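Side-chain contacts in glycosyl hydrolase family 88 (Pedobacter heparinus, PDB 3WIW), which removes unsaturated glucuronyl residues from heparin-derived oligosaccharides by hydrolysis, as a glycoside hydrolase of family 88: residues Q248-Y253 against D378-E383; G254-Y259 against A313-D318. All blocks are in the same frame, centred on the assembly; numbering follows the deposited sequence.

Interaction 1 (Q248-Y253 against D378-E383)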
loop_
_atom_site.group_PDB
_atom_site.type_symbol
_atom_site.label_atom_id
_atom_site.label_comp_id
_atom_site.label_asym_id
_atom_site.label_seq_id
_atom_site.Cartn_x
_atom_site.Cartn_y
_atom_site.Cartn_z
ATOM N N GLN A 248 7.903 -7.170 -2.719
ATOM C CA GLN A 248 8.949 -6.978 -1.713
ATOM C C GLN A 248 8.573 -5.791 -0.820
ATOM O O GLN A 248 8.758 -5.858 0.409
ATOM C CB GLN A 248 10.321 -6.724 -2.349
ATOM C CG GLN A 248 10.760 -7.729 -3.422
ATOM C CD GLN A 248 10.534 -9.188 -3.002
ATOM O OE1 GLN A 248 11.189 -9.713 -2.092
ATOM N NE2 GLN A 248 9.615 -9.856 -3.689
ATOM N N ALA A 249 8.043 -4.731 -1.438
ATOM C CA ALA A 249 7.610 -3.531 -0.726
ATOM C C ALA A 249 6.468 -3.854 0.248
ATOM O O ALA A 249 6.511 -3.418 1.402
ATOM C CB ALA A 249 7.160 -2.468 -1.701
ATOM N N TRP A 250 5.464 -4.617 -0.186
ATOM C CA TRP A 250 4.360 -4.974 0.724
ATOM C C TRP A 250 4.898 -5.745 1.928
ATOM O O TRP A 250 4.410 -5.575 3.039
ATOM C CB TRP A 250 3.359 -5.867 0.029
ATOM C CG TRP A 250 2.534 -5.329 -1.105
ATOM C CD1 TRP A 250 2.121 -6.081 -2.186
ATOM C CD2 TRP A 250 1.892 -4.039 -1.251
ATOM N NE1 TRP A 250 1.327 -5.332 -3.010
ATOM C CE2 TRP A 250 1.146 -4.085 -2.454
ATOM C CE3 TRP A 250 1.901 -2.839 -0.510
ATOM C CZ2 TRP A 250 0.365 -3.002 -2.916
ATOM C CZ3 TRP A 250 1.131 -1.746 -0.980
ATOM C CH2 TRP A 250 0.382 -1.844 -2.181
ATOM N N GLY A 251 5.895 -6.618 1.726
ATOM C CA GLY A 251 6.517 -7.339 2.828
ATOM C C GLY A 251 7.199 -6.400 3.808
ATOM O O GLY A 251 6.965 -6.488 5.021
ATOM N N LEU A 252 8.042 -5.506 3.293
ATOM C CA LEU A 252 8.725 -4.545 4.154
ATOM C C LEU A 252 7.709 -3.741 4.979
ATOM O O LEU A 252 7.830 -3.607 6.206
ATOM C CB LEU A 252 9.571 -3.595 3.311
ATOM C CG LEU A 252 10.266 -2.490 4.097
ATOM C CD1 LEU A 252 11.251 -3.049 5.139
ATOM C CD2 LEU A 252 10.967 -1.516 3.136
ATOM N N TYR A 253 6.725 -3.181 4.286
ATOM C CA TYR A 253 5.713 -2.376 4.939
ATOM C C TYR A 253 4.921 -3.223 5.946
ATOM O O TYR A 253 4.654 -2.773 7.061
ATOM C CB TYR A 253 4.803 -1.795 3.879
ATOM C CG TYR A 253 3.884 -0.678 4.300
ATOM C CD1 TYR A 253 2.825 -0.908 5.187
ATOM C CD2 TYR A 253 4.036 0.607 3.777
ATOM C CE1 TYR A 253 1.931 0.102 5.525
ATOM C CE2 TYR A 253 3.156 1.628 4.118
ATOM C CZ TYR A 253 2.097 1.364 4.982
ATOM O OH TYR A 253 1.197 2.358 5.289
ATOM N N ASP A 378 0.008 7.080 -5.632
ATOM C CA ASP A 378 -0.224 8.414 -5.086
ATOM C C ASP A 378 -0.519 8.355 -3.580
ATOM O O ASP A 378 -0.021 9.211 -2.824
ATOM C CB ASP A 378 -1.391 9.115 -5.787
ATOM C CG ASP A 378 -1.128 9.435 -7.248
ATOM O OD1 ASP A 378 -0.004 9.232 -7.749
ATOM O OD2 ASP A 378 -2.056 9.953 -7.904
ATOM N N TYR A 379 -1.303 7.363 -3.143
ATOM C CA TYR A 379 -1.670 7.226 -1.756
ATOM C C TYR A 379 -0.424 7.029 -0.899
ATOM O O TYR A 379 -0.203 7.766 0.082
ATOM C CB TYR A 379 -2.606 6.034 -1.642
ATOM C CG TYR A 379 -2.987 5.707 -0.221
ATOM C CD1 TYR A 379 -4.067 6.348 0.420
ATOM C CD2 TYR A 379 -2.281 4.725 0.506
ATOM C CE1 TYR A 379 -4.430 6.012 1.725
ATOM C CE2 TYR A 379 -2.638 4.394 1.819
ATOM C CZ TYR A 379 -3.715 5.040 2.413
ATOM O OH TYR A 379 -4.114 4.733 3.683
ATOM N N TYR A 380 0.422 6.062 -1.267
ATOM C CA TYR A 380 1.611 5.789 -0.455
ATOM C C TYR A 380 2.662 6.888 -0.573
ATOM O O TYR A 380 3.397 7.138 0.378
ATOM C CB TYR A 380 2.186 4.371 -0.690
ATOM C CG TYR A 380 1.223 3.327 -0.162
ATOM C CD1 TYR A 380 1.025 3.145 1.217
ATOM C CD2 TYR A 380 0.439 2.586 -1.046
ATOM C CE1 TYR A 380 0.099 2.218 1.713
ATOM C CE2 TYR A 380 -0.492 1.659 -0.570
ATOM C CZ TYR A 380 -0.662 1.487 0.815
ATOM O OH TYR A 380 -1.603 0.608 1.252
ATOM N N TYR A 381 2.696 7.587 -1.706
ATOM C CA TYR A 381 3.567 8.739 -1.828
ATOM C C TYR A 381 3.173 9.860 -0.870
ATOM O O TYR A 381 4.016 10.385 -0.139
ATOM C CB TYR A 381 3.553 9.236 -3.271
ATOM C CG TYR A 381 4.287 10.530 -3.512
ATOM C CD1 TYR A 381 5.674 10.606 -3.382
ATOM C CD2 TYR A 381 3.600 11.665 -3.900
ATOM C CE1 TYR A 381 6.371 11.810 -3.647
ATOM C CE2 TYR A 381 4.266 12.863 -4.169
ATOM C CZ TYR A 381 5.649 12.926 -4.036
ATOM O OH TYR A 381 6.295 14.114 -4.298
ATOM N N LEU A 382 1.885 10.212 -0.821
ATOM C CA LEU A 382 1.490 11.245 0.136
ATOM C C LEU A 382 1.662 10.758 1.577
ATOM O O LEU A 382 2.025 11.552 2.461
ATOM C CB LEU A 382 0.069 11.770 -0.107
ATOM C CG LEU A 382 -0.135 12.515 -1.429
ATOM C CD1 LEU A 382 -1.439 13.279 -1.362
ATOM C CD2 LEU A 382 1.023 13.470 -1.746
ATOM N N GLU A 383 1.441 9.472 1.837
ATOM C CA GLU A 383 1.676 8.946 3.184
ATOM C C GLU A 383 3.136 9.151 3.565
ATOM O O GLU A 383 3.453 9.605 4.674
ATOM C CB GLU A 383 1.321 7.478 3.231
ATOM C CG GLU A 383 1.332 6.914 4.636
ATOM C CD GLU A 383 0.992 5.459 4.596
ATOM O OE1 GLU A 383 -0.197 5.135 4.755
ATOM O OE2 GLU A 383 1.897 4.622 4.359
#
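Y380 meets W250 and Y253 in an aromatic cluster inside the alpha6/alpha6-barrel. It joins helix 375-392 to helix 245-262. The two short helical segments are 14.4 Å apart at their axes, so long side chains must bridge them. CB of Y380 points toward 248-253, and two parts of the ring beyond it make contact. At its CD1-CE1 edge, CD1 of Y380 lies 3.9 Å from CE2 of Y253, and CE1 of Y380 lies 3.7 Å from OH of Y253. At its CE2-CZ end, CE2 of Y380 lies 3.8 Å from CZ3 of W250. CZ of Y380 is 4.1 Å from the same CZ3 of W250. Both ring pairs are offset edge-to-face. W250 turns its edge to the face of Y380, with planes at 71°. Y380 turns its edge to the face of Y253, with planes at 77°. Y379 CD2 covers one face of Y380, over its centre. W250 is a predicted substrate-binding residue and lies close to D174, the predicted proton donor, so the cluster probably backs the active site. E383 has CG anti to its backbone N (chi1 -171°) and an extended chain, which carries its carboxylate to Y253. Y84 hydrogen-bonds to OE1 and S314 to OE2, so with Y253 three hydroxyls satisfy this buried group. The hydroxyl of Y253 donates to OE2 of E383 at 2.5 Å, on the syn side and somewhat out of the carboxylate plane.

Interaction 2 (G254-Y259 against A313-D318)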
loop_
_atom_site.group_PDB
_atom_site.type_symbol
_atom_site.label_atom_id
_atom_site.label_comp_id
_atom_site.label_asym_id
_atom_site.label_seq_id
_atom_site.Cartn_x
_atom_site.Cartn_y
_atom_site.Cartn_z
ATOM N N GLY A 254 4.527 -4.431 5.533
ATOM C CA GLY A 254 3.713 -5.319 6.353
ATOM C C GLY A 254 4.368 -5.560 7.713
ATOM O O GLY A 254 3.668 -5.570 8.738
ATOM N N TYR A 255 5.688 -5.757 7.740
ATOM C CA TYR A 255 6.379 -6.061 9.008
ATOM C C TYR A 255 6.688 -4.807 9.809
ATOM O O TYR A 255 6.649 -4.856 11.034
ATOM C CB TYR A 255 7.596 -7.006 8.810
ATOM C CG TYR A 255 7.037 -8.359 8.477
ATOM C CD1 TYR A 255 6.476 -9.138 9.483
ATOM C CD2 TYR A 255 6.918 -8.794 7.158
ATOM C CE1 TYR A 255 5.873 -10.347 9.208
ATOM C CE2 TYR A 255 6.305 -9.998 6.867
ATOM C CZ TYR A 255 5.769 -10.762 7.898
ATOM O OH TYR A 255 5.146 -11.940 7.583
ATOM N N THR A 256 6.948 -3.690 9.127
ATOM C CA THR A 256 7.115 -2.412 9.806
ATOM C C THR A 256 5.814 -2.033 10.530
ATOM O O THR A 256 5.820 -1.695 11.722
ATOM C CB THR A 256 7.554 -1.338 8.799
ATOM O OG1 THR A 256 8.804 -1.736 8.215
ATOM C CG2 THR A 256 7.708 -0.015 9.498
ATOM N N MET A 257 4.697 -2.136 9.813
ATOM C CA MET A 257 3.380 -1.837 10.369
ATOM C C MET A 257 2.989 -2.867 11.439
ATOM O O MET A 257 2.423 -2.501 12.482
ATOM C CB MET A 257 2.360 -1.732 9.227
ATOM C CG MET A 257 0.899 -1.659 9.647
ATOM S SD MET A 257 0.129 -3.276 9.986
ATOM C CE MET A 257 0.237 -4.013 8.352
ATOM N N SER A 258 3.280 -4.155 11.227
ATOM C CA SER A 258 2.940 -5.159 12.249
ATOM C C SER A 258 3.725 -4.902 13.520
ATOM O O SER A 258 3.190 -5.096 14.607
ATOM C CB SER A 258 3.224 -6.569 11.752
ATOM O OG SER A 258 2.262 -6.973 10.782
ATOM N N TYR A 259 4.996 -4.488 13.406
ATOM C CA TYR A 259 5.739 -4.072 14.593
ATOM C C TYR A 259 5.062 -2.891 15.292
ATOM O O TYR A 259 4.859 -2.905 16.509
ATOM C CB TYR A 259 7.214 -3.776 14.311
ATOM C CG TYR A 259 7.915 -3.339 15.585
ATOM C CD1 TYR A 259 8.177 -4.248 16.611
ATOM C CD2 TYR A 259 8.244 -2.006 15.798
ATOM C CE1 TYR A 259 8.799 -3.848 17.774
ATOM C CE2 TYR A 259 8.878 -1.594 16.963
ATOM C CZ TYR A 259 9.146 -2.519 17.948
ATOM O OH TYR A 259 9.770 -2.117 19.102
ATOM N N ALA A 313 9.453 3.780 0.514
ATOM C CA ALA A 313 9.779 5.022 1.199
ATOM C C ALA A 313 8.918 5.190 2.462
ATOM O O ALA A 313 9.449 5.507 3.541
ATOM C CB ALA A 313 9.617 6.209 0.269
ATOM N N SER A 314 7.603 4.977 2.348
ATOM C CA SER A 314 6.736 5.137 3.506
ATOM C C SER A 314 7.151 4.179 4.621
ATOM O O SER A 314 7.299 4.588 5.775
ATOM C CB SER A 314 5.283 4.931 3.129
ATOM O OG SER A 314 4.516 5.342 4.238
ATOM N N ALA A 315 7.404 2.922 4.267
ATOM C CA ALA A 315 7.793 1.931 5.264
ATOM C C ALA A 315 9.129 2.288 5.921
ATOM O O ALA A 315 9.258 2.184 7.146
ATOM C CB ALA A 315 7.860 0.543 4.648
ATOM N N LEU A 316 10.118 2.669 5.113
ATOM C CA LEU A 316 11.436 2.990 5.660
ATOM C C LEU A 316 11.399 4.180 6.605
ATOM O O LEU A 316 12.150 4.227 7.587
ATOM C CB LEU A 316 12.468 3.202 4.549
ATOM C CG LEU A 316 12.886 1.954 3.768
ATOM C CD1 LEU A 316 13.894 2.375 2.720
ATOM C CD2 LEU A 316 13.484 0.895 4.688
ATOM N N LEU A 317 10.508 5.134 6.338
ATOM C CA LEU A 317 10.360 6.267 7.255
ATOM C C LEU A 317 9.827 5.806 8.618
ATOM O O LEU A 317 10.365 6.203 9.648
ATOM C CB LEU A 317 9.457 7.333 6.646
ATOM C CG LEU A 317 10.109 8.086 5.482
ATOM C CD1 LEU A 317 9.054 8.845 4.668
ATOM C CD2 LEU A 317 11.220 9.023 5.987
ATOM N N ASP A 318 8.805 4.950 8.636
ATOM C CA ASP A 318 8.368 4.404 9.918
ATOM C C ASP A 318 9.451 3.520 10.541
ATOM O O ASP A 318 9.667 3.571 11.744
ATOM C CB ASP A 318 7.049 3.649 9.804
ATOM C CG ASP A 318 5.849 4.520 10.147
ATOM O OD1 ASP A 318 5.947 5.777 10.094
ATOM O OD2 ASP A 318 4.797 3.940 10.442
#
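G254 O sits on the helix whose T256 packs against A315 and D318, and two donors of S258 grip it. S258 N and S258 OG each lie 2.9 Å from G254 O. They come from opposite faces of its carbonyl plane, with OG tilted 29° out of that plane. S258 OG also bonds to Y183 OH, so this side of helix 245-262 is tied to helix 175-188. T256 makes the contact with helix 306-322, within the alpha6/alpha6-barrel. Its CA is 6.3 Å from CA of A315. Its methyl CG2 does the touching. CG2 is anti to the backbone N, while OG1 stands beside that N (chi1 -60°) and bonds back to L252 O, one turn earlier. CG2 of T256 rests 3.6 Å from A315 O and 3.7 Å from CB of D318. The methyl of A315 stays farther off, with CB 4.3 Å from OG1 of T256. Beyond CB the carboxylate of D318 turns aside from T256, and its OD2 forms a salt bridge with NZ of K260, on the same helix as T256. Q322 NE2 bonds to T256 O. Between the two segments themselves the chemistry is therefore van der Waals contact of a methyl group, while K260 and Q322 add polar ties between the same two helices.

How the interactions relate
Both interactions use helix 245-262, on consecutive segments. Their centres are 8 Å apart. Interaction 1 lies about 4 Å from the centre of the chain and interaction 2 about 11 Å. Along the chain the order is 248-253, 254-259, 313-318 and 378-383, so interaction 2 is nested within the loop closed by interaction 1. Segment 313-318 of interaction 2 also packs on segment 248-253 of interaction 1. A315 CB lies 3.6 Å from CA of Y253, and L316 CD2 lies 3.8 Å from CD2 of L252. Three helices far apart in sequence thus pack together in the buried part of the barrel, which runs inward to the predicted substrate-binding W250.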